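Local coordinates for chicken beta-microseminoprotein-like 3 (Gallus gallus, PDB 6RWC) that is of unknown function but belongs to the beta-microseminoprotein (PSP-94) family and is associated with chicken egg white, at residues A[45-49]-A[66-70]. Residue numbers count along the deposited sequence, not the author numbering.
Sequences LVSIP and CSIRV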
ATOM      1  N   LEU A  45       1.243  -0.584   0.408  1.00 30.73           N
ATOM      2  CA  LEU A  45       1.574   0.573  -0.413  1.00 30.07           C
ATOM      3  C   LEU A  45       1.496   1.889   0.349  1.00 28.27           C
ATOM      4  O   LEU A  45       2.066   2.887  -0.107  1.00 29.02           O
ATOM      5  CB  LEU A  45       0.641   0.648  -1.628  1.00 25.57           C
ATOM      6  CG  LEU A  45       0.720  -0.462  -2.676  1.00 26.86           C
ATOM      7  CD1 LEU A  45      -0.384  -0.287  -3.706  1.00 26.04           C
ATOM      8  CD2 LEU A  45       2.083  -0.475  -3.349  1.00 27.96           C
ATOM      9  N   VAL A  46       0.818   1.915   1.491  1.00 27.95           N
ATOM     10  CA  VAL A  46       0.557   3.153   2.217  1.00 27.48           C
ATOM     11  C   VAL A  46       1.761   3.467   3.099  1.00 29.27           C
ATOM     12  O   VAL A  46       2.044   2.749   4.062  1.00 34.13           O
ATOM     13  CB  VAL A  46      -0.727   3.050   3.048  1.00 28.19           C
ATOM     14  CG1 VAL A  46      -0.987   4.349   3.793  1.00 25.74           C
ATOM     15  CG2 VAL A  46      -1.908   2.701   2.154  1.00 25.60           C
ATOM     16  N   SER A  47       2.470   4.546   2.771  1.00 26.92           N
ATOM     17  CA  SER A  47       3.541   5.041   3.623  1.00 31.34           C
ATOM     18  C   SER A  47       2.967   5.958   4.698  1.00 29.74           C
ATOM     19  O   SER A  47       2.152   6.839   4.407  1.00 25.77           O
ATOM     20  CB  SER A  47       4.588   5.786   2.796  1.00 34.90           C
ATOM     21  OG  SER A  47       5.604   6.318   3.629  1.00 46.81           O
ATOM     22  N   ILE A  48       3.397   5.750   5.936  1.00 28.04           N
ATOM     23  CA  ILE A  48       2.921   6.534   7.073  1.00 30.15           C
ATOM     24  C   ILE A  48       3.819   7.762   7.205  1.00 26.73           C
ATOM     25  O   ILE A  48       5.034   7.607   7.389  1.00 35.11           O
ATOM     26  CB  ILE A  48       2.933   5.708   8.365  1.00 30.80           C
ATOM     27  CG1 ILE A  48       2.007   4.498   8.228  1.00 27.83           C
ATOM     28  CG2 ILE A  48       2.519   6.571   9.543  1.00 27.18           C
ATOM     29  CD1 ILE A  48       0.580   4.867   7.914  1.00 25.54           C
ATOM     30  N   PRO A  49       3.274   8.977   7.108  1.00 23.42           N
ATOM     31  CA  PRO A  49       4.108  10.171   7.306  1.00 30.92           C
ATOM     32  C   PRO A  49       4.639  10.230   8.731  1.00 37.62           C
ATOM     33  O   PRO A  49       3.882  10.143   9.699  1.00 39.69           O
ATOM     34  CB  PRO A  49       3.147  11.328   7.006  1.00 25.68           C
ATOM     35  CG  PRO A  49       1.786  10.761   7.232  1.00 31.05           C
ATOM     36  CD  PRO A  49       1.872   9.320   6.820  1.00 22.71           C
ATOM     37  N   CYS A  66      -3.380   5.181  -2.868  1.00 25.24           N
ATOM     38  CA  CYS A  66      -2.924   4.460  -1.678  1.00 25.37           C
ATOM     39  C   CYS A  66      -1.865   5.262  -0.923  1.00 25.10           C
ATOM     40  O   CYS A  66      -0.801   4.756  -0.556  1.00 25.70           O
ATOM     41  CB  CYS A  66      -2.410   3.068  -2.050  1.00 27.46           C
ATOM     42  SG  CYS A  66      -3.726   1.896  -2.464  1.00 32.02           S
ATOM     43  N   SER A  67      -2.173   6.533  -0.681  1.00 26.33           N
ATOM     44  CA  SER A  67      -1.202   7.467  -0.135  1.00 27.36           C
ATOM     45  C   SER A  67      -1.866   8.340   0.916  1.00 27.96           C
ATOM     46  O   SER A  67      -3.087   8.510   0.935  1.00 25.01           O
ATOM     47  CB  SER A  67      -0.596   8.350  -1.234  1.00 24.32           C
ATOM     48  OG  SER A  67      -1.599   9.131  -1.861  1.00 26.07           O
ATOM     49  N   ILE A  68      -1.038   8.895   1.795  1.00 29.44           N
ATOM     50  CA  ILE A  68      -1.461   9.858   2.804  1.00 27.53           C
ATOM     51  C   ILE A  68      -0.721  11.152   2.515  1.00 27.86           C
ATOM     52  O   ILE A  68       0.508  11.216   2.650  1.00 29.49           O
ATOM     53  CB  ILE A  68      -1.179   9.368   4.230  1.00 25.56           C
ATOM     54  CG1 ILE A  68      -2.039   8.146   4.550  1.00 26.01           C
ATOM     55  CG2 ILE A  68      -1.445  10.481   5.232  1.00 23.58           C
ATOM     56  CD1 ILE A  68      -1.728   7.525   5.889  1.00 30.31           C
ATOM     57  N   ARG A  69      -1.458  12.180   2.112  1.00 22.49           N
ATOM     58  CA  ARG A  69      -0.884  13.484   1.816  1.00 27.73           C
ATOM     59  C   ARG A  69      -1.166  14.427   2.977  1.00 28.61           C
ATOM     60  O   ARG A  69      -2.325  14.632   3.347  1.00 22.81           O
ATOM     61  CB  ARG A  69      -1.453  14.042   0.510  1.00 25.71           C
ATOM     62  CG  ARG A  69      -0.954  15.436   0.149  1.00 41.15           C
ATOM     63  CD  ARG A  69      -1.239  15.759  -1.314  1.00 57.76           C
ATOM     64  NE  ARG A  69      -1.445  17.187  -1.535  1.00 65.29           N
ATOM     65  CZ  ARG A  69      -2.641  17.767  -1.584  1.00 69.69           C
ATOM     66  NH1 ARG A  69      -3.737  17.037  -1.431  1.00 73.47           N
ATOM     67  NH2 ARG A  69      -2.741  19.073  -1.790  1.00 70.90           N
ATOM     68  N   VAL A  70      -0.106  14.995   3.542  1.00 30.87           N
ATOM     69  CA  VAL A  70      -0.209  15.876   4.699  1.00 28.30           C
ATOM     70  C   VAL A  70      -0.455  17.303   4.220  1.00 24.12           C
ATOM     71  O   VAL A  70       0.361  17.875   3.488  1.00 25.53           O
ATOM     72  CB  VAL A  70       1.056  15.791   5.567  1.00 28.71           C
ATOM     73  CG1 VAL A  70       0.980  16.775   6.712  1.00 23.47           C
ATOM     74  CG2 VAL A  70       1.243  14.370   6.088  1.00 27.87           C
TER
HETATM   75  O   HOH W   1       1.557   7.750   1.630  1.00 35.60           O
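In this elongated, two-lobed beta-microseminoprotein fold, residues 45-49 leave the four-stranded N-terminal sheet and run as an irregular connection along the start of strand 67-72, which pairs with strand 57-62 in the C-terminal half. The two segments head the same way, only 9° apart, but do not form a sheet: the CA atoms of Val-46 and Ser-67 lie 5.2 Å apart, and those of Ile-48 and Ile-68 7.0 Å. Apolar side chains occupy much of the interval. Ile-68 is a prominent bump, touching four residues of the connection. Its CD1 projects into a shallow notch between Val-46 CG1, 3.9 Å away, and Ile-48 CD1, 4.1 Å away; although the CA-to-CB bond of Ile-48 points away, its tip curls back to form this wall. Farther along, the ring of Pro-49 wedges into the hollow between Ile-68 and Val-70, with CG 3.8 Å from Ile-68 CG2 and CB 3.7 Å from Val-70 CG2. Ser-67 and Arg-69 point away from the connection.

At the other end, Cys-66 and Ser-67 face His-62 in a G1 beta bulge, with Cys-66 in a left-handed backbone conformation. The CB of Cys-66 packs 3.9 Å from Leu-45 CB, while its sulfur forms a disulfide with Cys-30, covalently tying this edge to the N-terminal half. Backbone polarity is met less directly: Val-46 CA makes a 3.5 Å CA-H...O contact with Cys-66 O, and one water bridges the two backbones, accepting from Ile-68 N at 2.8 Å and donating to Ser-47 O at 3.0 Å.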